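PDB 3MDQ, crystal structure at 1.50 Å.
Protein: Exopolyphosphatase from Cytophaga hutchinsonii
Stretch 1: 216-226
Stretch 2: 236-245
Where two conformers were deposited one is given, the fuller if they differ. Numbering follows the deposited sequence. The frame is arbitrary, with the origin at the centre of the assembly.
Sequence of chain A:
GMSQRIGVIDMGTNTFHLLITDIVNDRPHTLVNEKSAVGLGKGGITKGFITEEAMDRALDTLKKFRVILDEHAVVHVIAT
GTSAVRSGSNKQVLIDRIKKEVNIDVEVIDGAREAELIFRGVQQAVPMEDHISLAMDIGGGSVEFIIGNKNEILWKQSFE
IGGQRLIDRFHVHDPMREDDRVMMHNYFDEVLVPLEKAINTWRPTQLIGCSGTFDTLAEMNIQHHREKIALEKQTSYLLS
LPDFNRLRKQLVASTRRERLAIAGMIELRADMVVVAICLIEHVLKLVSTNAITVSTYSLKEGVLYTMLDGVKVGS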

# COMPACT_ATOMS: atom_id res chain seq x y z
N THR A 216 -4.57 9.14 1.55
CA THR A 216 -5.41 10.15 0.89
C THR A 216 -6.73 10.39 1.64
O THR A 216 -7.18 11.55 1.77
CB THR A 216 -5.63 9.82 -0.60
OG1 THR A 216 -4.39 10.04 -1.29
CG2 THR A 216 -6.71 10.71 -1.24
N LEU A 217 -7.37 9.34 2.16
CA LEU A 217 -8.59 9.50 2.91
C LEU A 217 -8.33 10.36 4.15
O LEU A 217 -9.11 11.26 4.47
CB LEU A 217 -9.24 8.17 3.31
CG LEU A 217 -9.67 7.28 2.13
CD1 LEU A 217 -10.13 5.92 2.65
CD2 LEU A 217 -10.76 8.03 1.31
N ALA A 218 -7.23 10.07 4.85
CA ALA A 218 -6.87 10.87 5.99
C ALA A 218 -6.66 12.33 5.61
O ALA A 218 -7.17 13.24 6.27
CB ALA A 218 -5.63 10.30 6.68
N GLU A 219 -5.90 12.57 4.54
CA GLU A 219 -5.61 13.93 4.13
C GLU A 219 -6.88 14.68 3.73
O GLU A 219 -7.04 15.84 4.08
CB GLU A 219 -4.57 13.96 3.00
CG GLU A 219 -3.15 13.61 3.47
CD GLU A 219 -2.13 13.51 2.33
OE1 GLU A 219 -2.51 13.54 1.15
OE2 GLU A 219 -0.93 13.39 2.63
N MSE A 220 -7.81 14.00 3.05
CA MSE A 220 -9.10 14.61 2.68
C MSE A 220 -9.88 14.97 3.92
O MSE A 220 -10.51 16.01 3.97
CB MSE A 220 -9.93 13.66 1.81
CG MSE A 220 -9.41 13.50 0.42
SE MSE A 220 -10.29 12.19 -0.66
CE MSE A 220 -11.91 13.19 -1.00
N ASN A 221 -9.85 14.11 4.94
CA ASN A 221 -10.62 14.36 6.14
C ASN A 221 -10.04 15.52 6.94
O ASN A 221 -10.78 16.31 7.54
CB ASN A 221 -10.66 13.13 7.01
CG ASN A 221 -11.88 13.12 7.93
OD1 ASN A 221 -13.02 13.28 7.46
ND2 ASN A 221 -11.64 12.97 9.24
N ILE A 222 -8.73 15.60 6.97
CA ILE A 222 -8.03 16.71 7.61
C ILE A 222 -8.44 18.03 6.98
O ILE A 222 -8.77 18.99 7.67
CB ILE A 222 -6.50 16.47 7.56
CG1 ILE A 222 -6.11 15.37 8.56
CG2 ILE A 222 -5.70 17.76 7.84
CD1 ILE A 222 -4.73 14.79 8.26
N GLN A 223 -8.45 18.06 5.66
CA GLN A 223 -8.83 19.27 4.93
C GLN A 223 -10.29 19.60 5.19
O GLN A 223 -10.63 20.75 5.45
CB GLN A 223 -8.56 19.11 3.44
CG GLN A 223 -8.70 20.39 2.60
CD GLN A 223 -7.88 21.57 3.16
OE1 GLN A 223 -6.65 21.62 3.06
NE2 GLN A 223 -8.58 22.54 3.76
N HIS A 224 -11.16 18.59 5.17
CA HIS A 224 -12.58 18.84 5.39
C HIS A 224 -12.86 19.41 6.77
O HIS A 224 -13.72 20.29 6.90
CB HIS A 224 -13.39 17.55 5.18
CG HIS A 224 -14.86 17.74 5.37
ND1 HIS A 224 -15.50 17.39 6.53
CD2 HIS A 224 -15.80 18.26 4.55
CE1 HIS A 224 -16.79 17.68 6.41
NE2 HIS A 224 -16.99 18.19 5.22
N HIS A 225 -12.16 18.92 7.80
CA HIS A 225 -12.35 19.41 9.16
C HIS A 225 -11.45 20.60 9.52
O HIS A 225 -11.50 21.08 10.66
CB HIS A 225 -12.13 18.29 10.17
CG HIS A 225 -13.20 17.24 10.15
ND1 HIS A 225 -14.55 17.56 10.11
CD2 HIS A 225 -13.12 15.89 10.19
CE1 HIS A 225 -15.25 16.43 10.10
NE2 HIS A 225 -14.40 15.41 10.15
N ARG A 226 -10.66 21.07 8.56
CA ARG A 226 -9.70 22.15 8.81
C ARG A 226 -8.83 21.86 10.04
O ARG A 226 -8.63 22.72 10.89
CB ARG A 226 -10.44 23.49 8.95
CG ARG A 226 -11.38 23.76 7.76
N SER A 236 -0.18 7.69 13.18
CA SER A 236 -1.53 7.18 12.99
C SER A 236 -2.52 8.33 12.91
O SER A 236 -2.23 9.41 13.43
CB SER A 236 -1.90 6.23 14.14
OG SER A 236 -1.99 6.90 15.39
N TYR A 237 -3.69 8.05 12.34
CA TYR A 237 -4.78 9.02 12.25
C TYR A 237 -6.08 8.28 12.34
O TYR A 237 -6.31 7.35 11.54
CB TYR A 237 -4.69 9.79 10.91
CG TYR A 237 -5.80 10.77 10.70
CD1 TYR A 237 -5.70 12.04 11.20
CD2 TYR A 237 -6.96 10.38 10.06
CE1 TYR A 237 -6.76 12.97 11.03
CE2 TYR A 237 -8.03 11.27 9.92
CZ TYR A 237 -7.90 12.57 10.39
OH TYR A 237 -8.96 13.47 10.25
N LEU A 238 -6.95 8.65 13.27
CA LEU A 238 -8.21 7.92 13.37
C LEU A 238 -9.31 8.63 12.61
O LEU A 238 -9.62 9.82 12.82
CB LEU A 238 -8.61 7.72 14.81
CG LEU A 238 -9.97 7.01 15.02
CD1 LEU A 238 -9.94 6.30 16.34
CD2 LEU A 238 -11.20 7.95 14.95
N LEU A 239 -9.91 7.86 11.73
CA LEU A 239 -11.01 8.28 10.86
C LEU A 239 -12.29 7.67 11.42
O LEU A 239 -12.43 6.45 11.49
CB LEU A 239 -10.77 7.76 9.42
CG LEU A 239 -11.68 8.14 8.28
CD1 LEU A 239 -11.59 9.65 8.00
CD2 LEU A 239 -11.26 7.31 7.06
N SER A 240 -13.25 8.49 11.81
CA SER A 240 -14.50 7.93 12.28
C SER A 240 -15.29 7.26 11.16
O SER A 240 -15.11 7.61 9.99
CB SER A 240 -15.37 8.98 12.96
OG SER A 240 -15.93 9.88 12.00
N LEU A 241 -16.23 6.38 11.52
CA LEU A 241 -17.11 5.80 10.47
C LEU A 241 -17.98 6.84 9.76
O LEU A 241 -18.10 6.78 8.53
CB LEU A 241 -17.93 4.64 10.97
CG LEU A 241 -17.04 3.50 11.41
CD1 LEU A 241 -17.91 2.31 11.80
CD2 LEU A 241 -15.97 3.04 10.41
N PRO A 242 -18.55 7.80 10.49
CA PRO A 242 -19.24 8.88 9.75
C PRO A 242 -18.36 9.62 8.76
O PRO A 242 -18.81 9.98 7.65
CB PRO A 242 -19.75 9.78 10.85
CG PRO A 242 -19.99 8.87 11.96
CD PRO A 242 -18.84 7.88 11.93
N ASP A 243 -17.10 9.89 9.14
CA ASP A 243 -16.19 10.54 8.22
C ASP A 243 -15.89 9.65 7.00
O ASP A 243 -15.87 10.13 5.87
CB ASP A 243 -14.95 11.03 8.95
CG ASP A 243 -15.19 12.40 9.69
OD1 ASP A 243 -16.23 13.09 9.49
OD2 ASP A 243 -14.34 12.85 10.41
N PHE A 244 -15.69 8.36 7.24
CA PHE A 244 -15.49 7.40 6.14
C PHE A 244 -16.70 7.40 5.23
O PHE A 244 -16.56 7.43 3.99
CB PHE A 244 -15.24 5.96 6.63
CG PHE A 244 -15.15 5.00 5.49
CD1 PHE A 244 -14.04 4.99 4.67
CD2 PHE A 244 -16.24 4.20 5.18
CE1 PHE A 244 -13.98 4.12 3.60
CE2 PHE A 244 -16.19 3.35 4.07
CZ PHE A 244 -15.07 3.33 3.31
N ASN A 245 -17.88 7.36 5.80
CA ASN A 245 -19.07 7.32 4.93
C ASN A 245 -19.29 8.61 4.13
O ASN A 245 -19.80 8.56 3.00
CB ASN A 245 -20.29 6.88 5.73
CG ASN A 245 -20.28 5.38 6.02
OD1 ASN A 245 -20.03 4.53 5.13
ND2 ASN A 245 -20.56 5.04 7.27

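The carboxamide nitrogen of Asn221 donates two hydrogen bonds across the contact from a buried position, and one of its acceptors is also engaged by a histidine one helical turn further on. Asn221 ND2 lies 2.9 Å from Asp243 OD2 and 2.9 Å from Tyr237 OH, with N-H...acceptor angles of 153° and 154°. Two acceptors, Asp243 OD2 and Tyr237 OH, thus take the two hydrogens of one amide nitrogen, as a primary amide allows. Asn221 points its CA-to-CB bond toward the second stretch and adopts chi1 t (-156°). Asn221 OD1 sits 3.3 Å from Asp243 OD2, but both are acceptors, so this proximity is not a bond; OD1 finds its partner just outside the stretches.

Asp243 OD2 is shared. His225 NE2 approaches Asp243 OD2 to 2.6 Å at 152°, while the bond from His225 NE2 to Asp243 OD1, at 3.0 Å and 142°, is weak. OD2 lies at the edge of the imidazole, near the ring plane, as expected for an in-plane nitrogen donor. Asn221 and His225 are four residues apart; the backbone bond from His225 N to Asn221 O (3.0 Å) confirms the helical turn between them, and the CA-to-CB bonds of both point toward the second stretch. Asp243 is itself fixed at the start of its helix: Asp243 N donates to Ser240 OG at 3.1 Å and 159°, the capping bond of that helix.

The rest of the contact is mainly apolar, and Tyr237 belongs to both parts. Tyr237, buried, gives up more area to the opposing stretch than any other residue, 90 Å² of a total of 411 Å² summed over both sides. The CA-to-CB bond of Tyr237 points toward the helix, and with chi1 t (177°) its ring packs on two aliphatic side chains: Ala218 CB lies 3.6 Å from Tyr237 CD2, and Ile222 CG1 lies 3.5 Å from Tyr237 CE1, both obliquely to the ring. The CA atoms of Ala218 and Tyr237 are 6.9 Å apart, and the CA-to-CB bond of Ala218 points sideways; its short methyl makes the contact with the ring. Thus one tyrosine combines an aromatic surface for aliphatic neighbours with a hydroxyl that reaches Asn221.

Leu239, two residues along the strand, also points its CA-to-CB bond toward the helix, whereas that of the intervening Leu238 points away, the alternation of an extended chain. Leu239 CD1 approaches Asn221 CG to 3.5 Å, and Leu239 CD2 lies 4.3 Å from Leu217 CB. Leu217 CD1 in turn meets the edge of the Phe244 ring, 4.4 Å from Phe244 CE1. Leu217, Leu239 and Phe244 are buried, and their side chains bring no polar group that would need a partner, while the polar His225 is exposed. The helix of the first stretch crosses the strand at 70°, their axes approaching to 9.3 Å.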